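Local coordinates for protein Ras-3 from Cryphonectria parasitica (Cryphonectria parasitica, PDB 4KU4) that is a small G protein of the Ras family with the P-loop fold, modelled with guanosine-5'-diphosphate and magnesium, at residues A[173-176]-A[177-180]. Residues are numbered along the deposited sequence; the frame is centred on the assembly and turned at random.
Sequences ETSA and KLGT. With GDP (guanosine-5'-diphosphate), chain C.
A chi1 of 175° turns Ser175 OG away from its own backbone N and over the turn, to the amide of Leu178. Leu178 N donates to Ser175 OG across 3.2 Å in a nearly straight bond, while Leu178 CB rests alongside the hydroxyl at 3.7 Å from OG. Asp148 OD1 hydrogen-bonds to the same oxygen, so the hydroxyl is gripped by both the turn and the loop that follows strand 140-145. The chain reverses direction between Ser175 and Thr180. Ser175 N donates to Thr180 O at 3.0 Å, meeting a lone pair in the carbonyl plane, and Ser175 O receives a weak, bent bond from Gly179 N. Thr174 CA adds a C-H...O contact to Thr180 O. Gly179 takes a positive phi (85°), with which the chain turns back toward Thr180.

Glu-Thr-Ser-Ala-Lys here is the E(A/T)SAK segment of Ras proteins, their G5 motif, in the loop that joins strand 170-173 to helix 182-196 and borders the guanine base. Its backbone faces the base oxygen: Ala176 N lies 2.9 Å from GDP O6, and Lys177 N makes a weak hydrogen bond to the same atom. The hydrogen bond of Ala176 N goes to Asn145 OD1, which meets Thr174 OG1 as well and thus ties the loop to the end of strand 140-145. Ala176 CB touches the base at N7 (3.6 Å) and packs against Ser29 and Leu30 of helix 27-35. With CG of Lys177 trans to its backbone N (chi1 178°), the extended chain lies over the face of the six-membered ring of the guanine, with CB 3.6 Å from GDP N1 and CD 3.8 Å from GDP N2.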
ATOM      1  N   GLU A 173      -0.960  -7.219   7.766  1.00  7.16           N
ATOM      2  CA  GLU A 173      -1.759  -8.249   7.102  1.00 10.77           C
ATOM      3  C   GLU A 173      -3.209  -7.778   7.029  1.00  7.46           C
ATOM      4  O   GLU A 173      -3.748  -7.237   8.006  1.00  8.60           O
ATOM      5  CB  GLU A 173      -1.624  -9.594   7.798  1.00 10.99           C
ATOM      6  CG  GLU A 173      -0.292 -10.222   7.467  1.00 15.97           C
ATOM      7  CD  GLU A 173      -0.338 -11.721   7.467  1.00 13.02           C
ATOM      8  OE1 GLU A 173      -1.330 -12.288   7.972  1.00 21.99           O
ATOM      9  OE2 GLU A 173       0.618 -12.333   6.955  1.00 17.01           O
ATOM     10  N   THR A 174      -3.834  -7.983   5.876  1.00  7.94           N
ATOM     11  CA  THR A 174      -5.179  -7.470   5.648  1.00 10.03           C
ATOM     12  C   THR A 174      -6.114  -8.420   4.931  1.00 13.80           C
ATOM     13  O   THR A 174      -5.679  -9.422   4.359  1.00  9.86           O
ATOM     14  CB  THR A 174      -5.117  -6.216   4.696  1.00  9.94           C
ATOM     15  OG1 THR A 174      -4.564  -6.593   3.424  1.00 10.43           O
ATOM     16  CG2 THR A 174      -4.286  -5.101   5.319  1.00  7.57           C
ATOM     17  N   SER A 175      -7.412  -8.134   5.028  1.00  8.02           N
ATOM     18  CA  SER A 175      -8.388  -8.835   4.206  1.00 10.48           C
ATOM     19  C   SER A 175      -9.281  -7.765   3.606  1.00 12.99           C
ATOM     20  O   SER A 175     -10.131  -7.212   4.294  1.00  9.65           O
ATOM     21  CB  SER A 175      -9.230  -9.863   4.957  1.00 14.06           C
ATOM     22  OG  SER A 175     -10.230 -10.399   4.101  1.00 13.25           O
ATOM     23  N   ALA A 176      -9.025  -7.413   2.346  1.00 11.76           N
ATOM     24  CA  ALA A 176      -9.863  -6.468   1.628  1.00 15.31           C
ATOM     25  C   ALA A 176     -11.305  -6.932   1.621  1.00 16.22           C
ATOM     26  O   ALA A 176     -12.228  -6.116   1.576  1.00 17.99           O
ATOM     27  CB  ALA A 176      -9.359  -6.308   0.193  1.00 11.97           C
ATOM     28  N   LYS A 177     -11.499  -8.245   1.647  1.00 13.95           N
ATOM     29  CA  LYS A 177     -12.840  -8.818   1.536  1.00 14.00           C
ATOM     30  C   LYS A 177     -13.611  -8.569   2.819  1.00 17.86           C
ATOM     31  O   LYS A 177     -14.776  -8.178   2.783  1.00 24.16           O
ATOM     32  CB  LYS A 177     -12.759 -10.320   1.233  1.00 15.46           C
ATOM     33  CG  LYS A 177     -14.114 -11.013   1.143  1.00 23.21           C
ATOM     34  CD  LYS A 177     -13.964 -12.527   1.078  1.00 21.58           C
ATOM     35  CE  LYS A 177     -15.286 -13.217   1.391  1.00 30.73           C
ATOM     36  NZ  LYS A 177     -15.172 -14.694   1.488  1.00 35.87           N
ATOM     37  N   LEU A 178     -12.951  -8.758   3.959  1.00 19.46           N
ATOM     38  CA  LEU A 178     -13.628  -8.576   5.245  1.00 17.76           C
ATOM     39  C   LEU A 178     -13.415  -7.188   5.847  1.00 18.74           C
ATOM     40  O   LEU A 178     -14.093  -6.813   6.800  1.00 20.43           O
ATOM     41  CB  LEU A 178     -13.224  -9.675   6.230  1.00 20.32           C
ATOM     42  CG  LEU A 178     -13.666 -11.068   5.779  1.00 24.34           C
ATOM     43  CD1 LEU A 178     -13.275 -12.124   6.788  1.00 31.81           C
ATOM     44  CD2 LEU A 178     -15.169 -11.075   5.562  1.00 25.67           C
ATOM     45  N   GLY A 179     -12.490  -6.427   5.270  1.00 14.90           N
ATOM     46  CA  GLY A 179     -12.142  -5.103   5.757  1.00 17.21           C
ATOM     47  C   GLY A 179     -11.101  -5.124   6.867  1.00 15.79           C
ATOM     48  O   GLY A 179     -10.731  -4.082   7.411  1.00 18.19           O
ATOM     49  N   THR A 180     -10.625  -6.321   7.199  1.00 12.28           N
ATOM     50  CA  THR A 180      -9.728  -6.513   8.335  1.00 12.35           C
ATOM     51  C   THR A 180      -8.396  -5.786   8.146  1.00 11.05           C
ATOM     52  O   THR A 180      -7.676  -6.047   7.181  1.00 11.51           O
ATOM     53  CB  THR A 180      -9.446  -8.009   8.551  1.00 18.29           C
ATOM     54  OG1 THR A 180     -10.676  -8.741   8.487  1.00 19.23           O
ATOM     55  CG2 THR A 180      -8.778  -8.248   9.904  1.00 15.11           C
TER
HETATM   56  PB  GDP C 301      -5.640  -6.364  -8.115  1.00  7.94           P
HETATM   57  O1B GDP C 301      -6.293  -5.006  -8.206  1.00  8.87           O
HETATM   58  O2B GDP C 301      -4.370  -6.262  -7.274  1.00  5.43           O
HETATM   59  O3B GDP C 301      -5.319  -6.894  -9.498  1.00 12.54           O
HETATM   60  O3A GDP C 301      -6.662  -7.372  -7.365  1.00  7.57           O
HETATM   61  PA  GDP C 301      -8.281  -7.232  -7.242  1.00  9.10           P
HETATM   62  O1A GDP C 301      -8.690  -6.180  -6.234  1.00 11.07           O
HETATM   63  O2A GDP C 301      -8.948  -6.998  -8.576  1.00  7.25           O
HETATM   64  O5' GDP C 301      -8.686  -8.662  -6.643  1.00 13.05           O
HETATM   65  C5' GDP C 301      -8.363  -9.837  -7.393  1.00 12.31           C
HETATM   66  C4' GDP C 301      -9.210 -10.973  -6.845  1.00 14.54           C
HETATM   67  O4' GDP C 301      -8.847 -11.143  -5.490  1.00 11.05           O
HETATM   68  C3' GDP C 301     -10.695 -10.669  -6.858  1.00 16.92           C
HETATM   69  O3' GDP C 301     -11.426 -11.865  -7.187  1.00 19.30           O
HETATM   70  C2' GDP C 301     -10.989 -10.280  -5.429  1.00 18.87           C
HETATM   71  O2' GDP C 301     -12.331 -10.588  -5.056  1.00 15.15           O
HETATM   72  C1' GDP C 301      -9.993 -11.131  -4.667  1.00 17.70           C
HETATM   73  N9  GDP C 301      -9.573 -10.535  -3.383  1.00 13.53           N
HETATM   74  C8  GDP C 301      -8.989  -9.335  -3.197  1.00  8.99           C
HETATM   75  N7  GDP C 301      -8.721  -9.137  -1.886  1.00 10.25           N
HETATM   76  C5  GDP C 301      -9.129 -10.233  -1.222  1.00 11.03           C
HETATM   77  C6  GDP C 301      -9.152 -10.685   0.177  1.00 13.93           C
HETATM   78  O6  GDP C 301      -8.699  -9.964   1.080  1.00 10.91           O
HETATM   79  N1  GDP C 301      -9.660 -11.897   0.442  1.00 11.11           N
HETATM   80  C2  GDP C 301     -10.159 -12.698  -0.500  1.00 12.10           C
HETATM   81  N2  GDP C 301     -10.661 -13.898  -0.121  1.00 14.94           N
HETATM   82  N3  GDP C 301     -10.177 -12.349  -1.811  1.00 15.85           N
HETATM   83  C4  GDP C 301      -9.689 -11.151  -2.210  1.00 11.87           C